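Local structure of acetylxylan esterase A (Aspergillus awamori, 5X6S) at residues 22-25 and 26-29. The protein removes acetyl side groups from the backbone of acetylated xylans, a serine esterase step in the breakdown of plant hemicellulose. Sequence-based numbering, arbitrary orientation.
Sequences YVPN and NLAS
L27 folds back over P24 and V23 just after the chain leaves strand 18-23 and turns. The packed part of this local contact is apolar, made by V23, P24 and L27. L27 CD1 reaches both neighbours, 4.0 Å from P24 CD and 4.1 Å from V23 CG1. The second branch, L27 CD2, meets that same V23 methyl at 4.1 Å, which puts CG1 against the fork of the leucine. V23 offers this methyl because CG1 stands anti to its backbone N (chi1 -176°). The proline ring and the leucine side chain run at roughly a right angle to each other, and P24 CG also rests 4.0 Å from L27 CA. All these distances are ordinary van der Waals spacings. I63 of the neighbouring strand 63-68 touches L27 as well, while S57 and E58 of helix 53-60 pack on P24.

The turn is tight in its backbone, while its two asparagine side chains lie on the solvent side. N26 sits at the centre of an inverse gamma turn, and L27 N gives a weak, bent hydrogen bond to N25 O (3.0 Å, 147° at the hydrogen). In both asparagines the bond from CA to CB points away from the turn, although CB itself still touches the adjoining residue, and both residues are exposed, in contrast to the buried proline. N25 OD1 takes a weak bond from G2 N. On the polar side, the carboxylate of E58 grips the turn: OE2 accepts from N25 N and also bonds Y22 OH, while OE1 accepts from N26 N. One acidic side chain thereby ties Y22 of the strand and the turn at N25 and N26 to helix 53-60. The arrangement is an inverse gamma turn at the surface, opening the connection from strand 18-23 to strand 33-37 in the sheet of this alpha/beta-hydrolase fold.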
# COMPACT_ATOMS: atom_id res chain seq x y z
N TYR A 22 -20.64 7.05 -0.14
CA TYR A 22 -21.31 7.47 -1.34
C TYR A 22 -20.72 6.70 -2.50
O TYR A 22 -19.55 6.87 -2.84
CB TYR A 22 -21.22 8.96 -1.60
CG TYR A 22 -22.00 9.37 -2.84
CD1 TYR A 22 -23.37 9.62 -2.78
CD2 TYR A 22 -21.38 9.52 -4.06
CE1 TYR A 22 -24.10 9.97 -3.96
CE2 TYR A 22 -22.08 9.88 -5.20
CZ TYR A 22 -23.45 10.11 -5.14
OH TYR A 22 -24.13 10.49 -6.29
N VAL A 23 -21.58 5.91 -3.15
CA VAL A 23 -21.19 5.19 -4.36
C VAL A 23 -21.84 5.89 -5.57
O VAL A 23 -23.07 5.90 -5.67
CB VAL A 23 -21.62 3.70 -4.32
CG1 VAL A 23 -21.10 2.96 -5.55
CG2 VAL A 23 -21.08 3.00 -3.07
N PRO A 24 -21.03 6.52 -6.43
CA PRO A 24 -21.66 7.29 -7.50
C PRO A 24 -22.34 6.42 -8.56
O PRO A 24 -22.02 5.25 -8.72
CB PRO A 24 -20.50 8.04 -8.12
CG PRO A 24 -19.29 7.18 -7.86
CD PRO A 24 -19.57 6.58 -6.50
N ASN A 25 -23.30 7.01 -9.24
CA ASN A 25 -23.83 6.44 -10.46
C ASN A 25 -22.78 6.18 -11.51
O ASN A 25 -22.74 5.09 -12.04
CB ASN A 25 -24.93 7.35 -11.01
CG ASN A 25 -26.16 7.25 -10.17
OD1 ASN A 25 -26.51 6.14 -9.67
ND2 ASN A 25 -26.85 8.38 -9.96
N ASN A 26 -21.92 7.16 -11.78
CA ASN A 26 -20.83 7.06 -12.75
C ASN A 26 -19.60 6.38 -12.08
O ASN A 26 -18.50 6.89 -12.13
CB ASN A 26 -20.49 8.47 -13.32
CG ASN A 26 -19.55 8.43 -14.56
OD1 ASN A 26 -19.57 7.45 -15.32
ND2 ASN A 26 -18.75 9.54 -14.79
N LEU A 27 -19.82 5.25 -11.47
CA LEU A 27 -18.74 4.51 -10.80
C LEU A 27 -17.69 4.05 -11.83
O LEU A 27 -18.05 3.48 -12.87
CB LEU A 27 -19.33 3.33 -10.06
CG LEU A 27 -18.40 2.49 -9.17
CD1 LEU A 27 -17.89 3.31 -8.00
CD2 LEU A 27 -19.14 1.23 -8.72
N ALA A 28 -16.42 4.34 -11.57
CA ALA A 28 -15.30 3.82 -12.37
C ALA A 28 -15.19 2.31 -12.29
O ALA A 28 -15.63 1.70 -11.32
CB ALA A 28 -13.99 4.43 -11.97
N SER A 29 -14.63 1.70 -13.34
CA SER A 29 -14.39 0.25 -13.38
C SER A 29 -13.52 -0.20 -12.20
O SER A 29 -13.73 -1.29 -11.63
CB SER A 29 -13.66 -0.12 -14.69
OG SER A 29 -14.60 -0.09 -15.76